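PDB 1H80: iota-carrageenase from Alteromonas sp., which hydrolyses internal beta-1,4 linkages of iota-carrageenan, a sulfated galactan of red algal cell walls, with inversion of anomeric configuration. Local coordinates for residues A[70-75]-A[98-103]; A[107-112]-A[137-142]; A[173-178]-A[198-203]. All coordinates share one frame; numbering follows the deposited sequence.

Contact 1: residues A[70-75]-A[98-103]; sequences IQMKSN and RLFEVG
Two successive coils of the right-handed parallel beta-helix meet where Ile-70 and Gln-71 pair in parallel with Phe-100 and Glu-101. Three backbone bonds join them: Ile-70 N to Leu-99 O, Glu-101 N to Ile-70 O, and Met-72 N to Glu-101 O. On one face Gln-71 and Glu-101 lie side by side. Gln-71 NE2 gives a nearly straight bond of 2.6 Å to the anti lone pair of Glu-101 OE1. The acceptor lies in the amide plane, and the carboxylate is turned 79° from it. NE2 also bonds Gly-69 O, and Gln-71 OE1 takes a bond from Asn-105, which together should fix the amide's rotation. On the other face Ile-70 CB comes to the edge of the Phe-100 ring, 3.8 Å from CD1. The Met-72 side chain bends at chi2 (-58°), which turns SD. Its CE then approaches the ring obliquely, 3.3 Å from Phe-100 CD1, while its CG touches Val-102 CG2 at 3.6 Å. Beyond the paired residues, a water joins Met-72 O to Gly-103 N. In-register parallel pairing of successive coils, with apolar side chains on one face and polar ones on the other, is typical of the parallel beta-helix.

Contact 2: residues A[107-112]-A[137-142]; sequences IVRNFS and LGDVRN
The segments 107-112 and 137-142 run parallel in register, Val-108 beside Val-140 and Arg-109 beside Arg-141, and backbone bonds continue through the corner to Phe-111 N and Asn-142 O. On one face Val-108 CG1 meets Val-140 CG2 at 3.9 Å. On the other, Arg-109 and Arg-141 lie side by side. Their guanidinium planes are 8° apart, with centres at 4.3 Å. Arg-141 CD sits over the centre of the Arg-109 group, and Ile-107 CG2 covers the opposite face nearer the rim. Both groups are positively charged, and Asp-139 probably eases their repulsion. The Arg-109 chain bends at chi2 (-68°), which puts CD beside Arg-141 CB at 3.6 Å. Its guanidinium forms an end-on salt bridge to a single oxygen. NH1 lies 2.9 Å and NH2 3.0 Å from Asp-139 OD1. Both nitrogens approach from the same face of the carboxylate, and OD1 stays close to the guanidinium plane. NH1 also bonds Val-108 O, which already accepts from Arg-141 N. The other oxygen, Asp-139 OD2, has a salt bridge to Arg-167 and accepts from a water at 2.7 Å. At the corner Asn-142 ND2 donates to Asn-110 OD1 over 2.8 Å, the amide planes turned 83° apart. This short asparagine ladder continues to Asn-75, whose OD1 bonds Asn-110 ND2. Val-108, Val-140 and Phe-111 pack against Val-102 of strand 97-102. On the following coil, Val-140 packs on Ser-174 and Arg-141 on Arg-175 of strand 170-175.

Contact 3: residues A[173-178]-A[198-203]; sequences WSRNGI and GADNIL
The side chains of Trp-173, Arg-175 and Asp-200 form the tightly packed part of this parallel pairing. The indole NE1 donates a nearly straight 2.7 Å bond to Asp-200 OD2, with the oxygen in the ring plane. Trp-173 CG sits between the backbone N and the carbonyl carbon (chi1 56°), and the ring turns a face to Gly-198. There Gly-198 CA makes a CH-pi contact, 4.1 Å from the centroid of the five-membered ring. Arg-175 NH1 forms a salt bridge with the same OD2 at 2.9 Å, while Asp-200 CB lies over one face of the guanidinium. Arg-233 pairs with Asp-200 OD1, so both carboxylate oxygens have a cationic partner. An alanine in place of Trp-173 would probably leave OD2 without its indole donor and open a gap over Gly-198. The backbones here are held more loosely, and a water bridges Ser-174 N to Gly-198 O. Further on they bond directly, as from Leu-203 N to Gly-177 O at 2.9 Å. Ile-202 CD1 closes on the backbone, 3.6 Å from Gly-177 N. Asn-176 and Asn-201 at the corner are partly exposed: Asn-201 ND2 bonds Asn-176 OD1 at 2.9 Å, and glycerol, probably from the crystallisation liquor, binds Asn-201 OD1. Past the corner, Ile-178 touches Tyr-12 and Leu-203 touches Tyr-6. Strand 231-243 flanks 198-203; strand 132-141 flanks 173-175, and strand 143-151 flanks 177-178.

The three contacts follow in series along the chain, each closing before the next opens, and join successive coils of one parallel beta-helix. Contacts 1 and 2 have centres about 8 Å apart and meet through strands 97-102 and 132-141; Val-102 O to Gly-138 N is a probable hydrogen bond of 2.7 Å. Contacts 2 and 3, with centres about 9 Å apart, touch through strands 132-141 and 170-175, where Val-140 O and Arg-175 N make a probable hydrogen bond of 3.2 Å. Contacts 1 and 3 do not touch; their centres are about 16 Å apart. All three include a corner of the coil. Together the contacts form a continuous stretch of the helical framework of this carrageenan-degrading enzyme.

Contact 1: residues A[70-75]-A[98-103]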
# COMPACT_ATOMS: atom_id res chain seq x y z
N ILE A 70 3.39 -4.81 -19.09
CA ILE A 70 2.79 -6.07 -19.50
C ILE A 70 1.29 -6.04 -19.23
O ILE A 70 0.85 -5.62 -18.16
CB ILE A 70 3.40 -7.26 -18.73
CG1 ILE A 70 4.92 -7.25 -18.89
CG2 ILE A 70 2.80 -8.57 -19.22
CD1 ILE A 70 5.39 -7.40 -20.32
N GLN A 71 0.50 -6.48 -20.20
CA GLN A 71 -0.95 -6.49 -20.06
C GLN A 71 -1.41 -7.91 -19.77
O GLN A 71 -1.37 -8.78 -20.64
CB GLN A 71 -1.62 -6.00 -21.34
CG GLN A 71 -1.17 -4.61 -21.78
CD GLN A 71 -1.49 -3.54 -20.76
OE1 GLN A 71 -2.65 -3.28 -20.46
NE2 GLN A 71 -0.45 -2.92 -20.21
N MET A 72 -1.84 -8.16 -18.54
CA MET A 72 -2.30 -9.49 -18.18
C MET A 72 -3.66 -9.76 -18.82
O MET A 72 -4.39 -8.83 -19.17
CB MET A 72 -2.39 -9.61 -16.66
CG MET A 72 -1.02 -9.49 -15.98
SD MET A 72 0.15 -10.75 -16.57
CE MET A 72 1.71 -10.11 -15.97
N LYS A 73 -3.98 -11.03 -18.98
CA LYS A 73 -5.24 -11.42 -19.59
C LYS A 73 -5.89 -12.58 -18.85
O LYS A 73 -5.25 -13.26 -18.06
CB LYS A 73 -5.02 -11.80 -21.06
CG LYS A 73 -4.72 -10.60 -21.95
CD LYS A 73 -4.64 -11.00 -23.41
CE LYS A 73 -4.65 -9.78 -24.31
NZ LYS A 73 -3.60 -8.80 -23.93
N SER A 74 -7.17 -12.78 -19.13
CA SER A 74 -7.95 -13.83 -18.49
C SER A 74 -7.43 -15.24 -18.66
O SER A 74 -6.87 -15.61 -19.70
CB SER A 74 -9.39 -13.80 -19.01
OG SER A 74 -10.01 -12.57 -18.72
N ASN A 75 -7.62 -16.03 -17.61
CA ASN A 75 -7.24 -17.42 -17.56
C ASN A 75 -5.76 -17.70 -17.76
O ASN A 75 -5.38 -18.75 -18.27
CB ASN A 75 -8.08 -18.20 -18.57
CG ASN A 75 -9.56 -18.07 -18.28
OD1 ASN A 75 -10.02 -18.38 -17.18
ND2 ASN A 75 -10.32 -17.62 -19.27
N ARG A 98 4.57 0.61 -14.81
CA ARG A 98 4.26 -0.55 -14.00
C ARG A 98 4.82 -1.75 -14.74
O ARG A 98 4.86 -1.77 -15.97
CB ARG A 98 2.75 -0.73 -13.83
CG ARG A 98 2.01 0.51 -13.36
CD ARG A 98 1.44 1.28 -14.54
NE ARG A 98 0.78 2.51 -14.12
CZ ARG A 98 0.07 3.28 -14.94
NH1 ARG A 98 -0.07 2.95 -16.21
NH2 ARG A 98 -0.50 4.39 -14.48
N LEU A 99 5.27 -2.76 -14.00
CA LEU A 99 5.81 -3.95 -14.63
C LEU A 99 4.62 -4.69 -15.22
O LEU A 99 4.64 -5.10 -16.39
CB LEU A 99 6.50 -4.85 -13.60
CG LEU A 99 7.85 -4.43 -13.03
CD1 LEU A 99 8.28 -5.46 -11.99
CD2 LEU A 99 8.88 -4.34 -14.13
N PHE A 100 3.56 -4.82 -14.42
CA PHE A 100 2.37 -5.55 -14.83
C PHE A 100 1.07 -4.78 -14.60
O PHE A 100 0.87 -4.19 -13.55
CB PHE A 100 2.28 -6.86 -14.05
CG PHE A 100 3.59 -7.59 -13.95
CD1 PHE A 100 4.21 -8.09 -15.08
CD2 PHE A 100 4.20 -7.77 -12.71
CE1 PHE A 100 5.43 -8.76 -14.99
CE2 PHE A 100 5.42 -8.43 -12.61
CZ PHE A 100 6.04 -8.93 -13.75
N GLU A 101 0.19 -4.82 -15.59
CA GLU A 101 -1.10 -4.17 -15.47
C GLU A 101 -2.14 -5.27 -15.61
O GLU A 101 -2.05 -6.11 -16.50
CB GLU A 101 -1.28 -3.10 -16.55
CG GLU A 101 -0.24 -1.99 -16.44
CD GLU A 101 -0.55 -0.79 -17.31
OE1 GLU A 101 -0.76 -0.97 -18.52
OE2 GLU A 101 -0.57 0.33 -16.77
N VAL A 102 -3.12 -5.28 -14.71
CA VAL A 102 -4.15 -6.31 -14.72
C VAL A 102 -5.54 -5.70 -14.71
O VAL A 102 -6.03 -5.29 -13.66
CB VAL A 102 -4.00 -7.24 -13.50
CG1 VAL A 102 -4.84 -8.49 -13.69
CG2 VAL A 102 -2.54 -7.59 -13.29
N GLY A 103 -6.16 -5.64 -15.88
CA GLY A 103 -7.50 -5.09 -15.97
C GLY A 103 -7.53 -3.59 -16.11
O GLY A 103 -8.58 -2.97 -15.94
O HOH W 1 -4.91 -6.42 -18.30

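Contact 2: residues A[107-112]-A[137-142]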
# COMPACT_ATOMS: atom_id res chain seq x y z
N ILE A 107 -10.54 -6.37 -19.61
CA ILE A 107 -11.26 -7.07 -18.56
C ILE A 107 -10.55 -8.39 -18.31
O ILE A 107 -10.35 -9.17 -19.23
CB ILE A 107 -12.71 -7.34 -18.99
CG1 ILE A 107 -13.39 -6.01 -19.35
CG2 ILE A 107 -13.47 -8.06 -17.89
CD1 ILE A 107 -14.78 -6.16 -19.94
N VAL A 108 -10.15 -8.62 -17.06
CA VAL A 108 -9.45 -9.85 -16.72
C VAL A 108 -10.20 -10.66 -15.68
O VAL A 108 -10.66 -10.12 -14.67
CB VAL A 108 -8.04 -9.54 -16.18
CG1 VAL A 108 -7.33 -10.84 -15.79
CG2 VAL A 108 -7.24 -8.78 -17.22
N ARG A 109 -10.33 -11.96 -15.94
CA ARG A 109 -11.01 -12.86 -15.02
C ARG A 109 -10.18 -14.12 -14.88
O ARG A 109 -9.64 -14.62 -15.87
CB ARG A 109 -12.40 -13.22 -15.57
CG ARG A 109 -13.35 -12.04 -15.75
CD ARG A 109 -13.77 -11.43 -14.42
NE ARG A 109 -14.73 -10.33 -14.57
CZ ARG A 109 -14.41 -9.04 -14.61
NH1 ARG A 109 -13.14 -8.65 -14.51
NH2 ARG A 109 -15.36 -8.13 -14.72
N ASN A 110 -10.06 -14.62 -13.66
CA ASN A 110 -9.30 -15.85 -13.38
C ASN A 110 -7.84 -15.67 -13.74
O ASN A 110 -7.37 -16.15 -14.78
CB ASN A 110 -9.89 -17.01 -14.17
CG ASN A 110 -11.39 -17.07 -14.08
OD1 ASN A 110 -11.97 -16.86 -13.02
ND2 ASN A 110 -12.04 -17.36 -15.21
N PHE A 111 -7.12 -15.01 -12.85
CA PHE A 111 -5.72 -14.73 -13.10
C PHE A 111 -4.87 -14.96 -11.86
O PHE A 111 -5.31 -14.69 -10.75
CB PHE A 111 -5.58 -13.26 -13.52
CG PHE A 111 -4.17 -12.76 -13.52
CD1 PHE A 111 -3.32 -13.07 -14.57
CD2 PHE A 111 -3.68 -12.02 -12.45
CE1 PHE A 111 -1.99 -12.66 -14.55
CE2 PHE A 111 -2.36 -11.60 -12.42
CZ PHE A 111 -1.51 -11.93 -13.46
N SER A 112 -3.67 -15.50 -12.03
CA SER A 112 -2.79 -15.67 -10.89
C SER A 112 -1.34 -15.46 -11.30
O SER A 112 -0.97 -15.69 -12.45
CB SER A 112 -2.99 -17.05 -10.23
OG SER A 112 -2.50 -18.11 -11.02
N LEU A 137 -3.75 -2.85 -10.61
CA LEU A 137 -4.94 -3.65 -10.82
C LEU A 137 -6.13 -2.76 -11.17
O LEU A 137 -6.27 -1.66 -10.64
CB LEU A 137 -5.27 -4.45 -9.56
CG LEU A 137 -4.11 -5.24 -8.95
CD1 LEU A 137 -4.60 -5.97 -7.71
CD2 LEU A 137 -3.53 -6.22 -9.97
N GLY A 138 -6.97 -3.26 -12.06
CA GLY A 138 -8.16 -2.54 -12.47
C GLY A 138 -9.35 -3.47 -12.48
O GLY A 138 -9.75 -4.01 -11.44
N ASP A 139 -9.92 -3.68 -13.67
CA ASP A 139 -11.07 -4.55 -13.82
C ASP A 139 -10.65 -6.02 -13.88
O ASP A 139 -10.59 -6.62 -14.95
CB ASP A 139 -11.83 -4.20 -15.10
CG ASP A 139 -13.21 -4.83 -15.15
OD1 ASP A 139 -13.48 -5.77 -14.37
OD2 ASP A 139 -14.02 -4.40 -16.00
N VAL A 140 -10.35 -6.57 -12.71
CA VAL A 140 -9.93 -7.96 -12.60
C VAL A 140 -10.68 -8.62 -11.44
O VAL A 140 -10.85 -8.01 -10.39
CB VAL A 140 -8.39 -8.07 -12.39
CG1 VAL A 140 -7.96 -7.26 -11.18
CG2 VAL A 140 -7.99 -9.53 -12.22
N ARG A 141 -11.14 -9.84 -11.67
CA ARG A 141 -11.86 -10.59 -10.64
C ARG A 141 -11.35 -12.01 -10.61
O ARG A 141 -10.99 -12.57 -11.65
CB ARG A 141 -13.35 -10.61 -10.91
CG ARG A 141 -13.95 -9.23 -11.02
CD ARG A 141 -15.45 -9.30 -11.16
NE ARG A 141 -15.98 -7.97 -11.46
CZ ARG A 141 -17.26 -7.70 -11.65
NH1 ARG A 141 -18.17 -8.67 -11.57
NH2 ARG A 141 -17.64 -6.46 -11.92
N ASN A 142 -11.35 -12.59 -9.41
CA ASN A 142 -10.89 -13.94 -9.14
C ASN A 142 -9.41 -14.02 -9.48
O ASN A 142 -9.01 -14.60 -10.49
CB ASN A 142 -11.67 -14.98 -9.93
CG ASN A 142 -11.42 -16.37 -9.42
OD1 ASN A 142 -11.35 -16.58 -8.21
ND2 ASN A 142 -11.27 -17.33 -10.32
O HOH W 2 -16.46 -5.52 -16.10

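Contact 3: residues A[173-178]-A[198-203]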
# COMPACT_ATOMS: atom_id res chain seq x y z
N TRP A 173 -13.20 -1.78 -10.82
CA TRP A 173 -12.08 -2.13 -9.96
C TRP A 173 -12.13 -3.60 -9.63
O TRP A 173 -13.06 -4.29 -10.04
CB TRP A 173 -12.08 -1.27 -8.69
CG TRP A 173 -13.33 -1.34 -7.90
CD1 TRP A 173 -13.65 -2.25 -6.95
CD2 TRP A 173 -14.46 -0.45 -8.00
NE1 TRP A 173 -14.90 -2.00 -6.45
CE2 TRP A 173 -15.42 -0.90 -7.08
CE3 TRP A 173 -14.74 0.67 -8.79
CZ2 TRP A 173 -16.65 -0.26 -6.91
CZ3 TRP A 173 -15.97 1.31 -8.63
CH2 TRP A 173 -16.91 0.84 -7.70
N SER A 174 -11.14 -4.09 -8.90
CA SER A 174 -11.07 -5.51 -8.61
C SER A 174 -11.97 -6.06 -7.52
O SER A 174 -12.38 -5.35 -6.59
CB SER A 174 -9.62 -5.92 -8.34
OG SER A 174 -9.14 -5.39 -7.12
N ARG A 175 -12.27 -7.34 -7.65
CA ARG A 175 -13.10 -8.05 -6.70
C ARG A 175 -12.63 -9.49 -6.64
O ARG A 175 -12.14 -10.03 -7.63
CB ARG A 175 -14.56 -8.08 -7.15
CG ARG A 175 -15.10 -6.82 -7.76
CD ARG A 175 -16.49 -7.11 -8.31
NE ARG A 175 -17.46 -7.38 -7.26
CZ ARG A 175 -17.99 -6.45 -6.46
NH1 ARG A 175 -17.64 -5.18 -6.58
NH2 ARG A 175 -18.87 -6.80 -5.53
N ASN A 176 -12.79 -10.10 -5.47
CA ASN A 176 -12.45 -11.50 -5.27
C ASN A 176 -11.01 -11.83 -5.60
O ASN A 176 -10.69 -12.33 -6.68
CB ASN A 176 -13.39 -12.37 -6.11
CG ASN A 176 -14.85 -11.98 -5.94
OD1 ASN A 176 -15.27 -11.59 -4.85
ND2 ASN A 176 -15.62 -12.07 -7.01
N GLY A 177 -10.13 -11.54 -4.66
CA GLY A 177 -8.73 -11.81 -4.89
C GLY A 177 -7.96 -11.98 -3.61
O GLY A 177 -8.44 -11.67 -2.53
N ILE A 178 -6.76 -12.52 -3.76
CA ILE A 178 -5.86 -12.73 -2.64
C ILE A 178 -4.51 -12.16 -3.04
O ILE A 178 -3.99 -12.47 -4.11
CB ILE A 178 -5.67 -14.23 -2.33
CG1 ILE A 178 -7.01 -14.86 -1.98
CG2 ILE A 178 -4.66 -14.40 -1.20
CD1 ILE A 178 -6.92 -16.35 -1.64
N GLY A 198 -10.01 1.09 -4.98
CA GLY A 198 -11.30 0.47 -5.21
C GLY A 198 -11.10 -1.02 -5.06
O GLY A 198 -10.20 -1.59 -5.68
N ALA A 199 -11.93 -1.67 -4.25
CA ALA A 199 -11.79 -3.10 -4.05
C ALA A 199 -12.97 -3.69 -3.31
O ALA A 199 -13.57 -3.06 -2.44
CB ALA A 199 -10.50 -3.39 -3.28
N ASP A 200 -13.31 -4.93 -3.66
CA ASP A 200 -14.40 -5.64 -3.02
C ASP A 200 -13.96 -7.08 -2.81
O ASP A 200 -13.50 -7.73 -3.73
CB ASP A 200 -15.65 -5.62 -3.89
CG ASP A 200 -16.42 -4.32 -3.78
OD1 ASP A 200 -17.13 -4.13 -2.77
OD2 ASP A 200 -16.30 -3.48 -4.69
N ASN A 201 -14.10 -7.55 -1.57
CA ASN A 201 -13.77 -8.92 -1.23
C ASN A 201 -12.34 -9.33 -1.60
O ASN A 201 -12.13 -10.21 -2.43
CB ASN A 201 -14.76 -9.87 -1.89
CG ASN A 201 -14.75 -11.25 -1.28
OD1 ASN A 201 -14.73 -11.39 -0.05
ND2 ASN A 201 -14.76 -12.28 -2.12
N ILE A 202 -11.38 -8.66 -0.98
CA ILE A 202 -9.98 -8.95 -1.21
C ILE A 202 -9.37 -9.38 0.11
O ILE A 202 -9.72 -8.85 1.17
CB ILE A 202 -9.21 -7.70 -1.71
CG1 ILE A 202 -9.90 -7.11 -2.94
CG2 ILE A 202 -7.76 -8.08 -2.01
CD1 ILE A 202 -9.95 -8.03 -4.14
N LEU A 203 -8.48 -10.37 0.05
CA LEU A 203 -7.79 -10.85 1.23
C LEU A 203 -6.32 -10.48 1.07
O LEU A 203 -5.70 -10.82 0.07
CB LEU A 203 -7.92 -12.37 1.37
CG LEU A 203 -6.98 -13.01 2.41
CD1 LEU A 203 -7.30 -12.49 3.80
CD2 LEU A 203 -7.12 -14.53 2.36
O HOH W 3 -8.92 -2.72 -7.81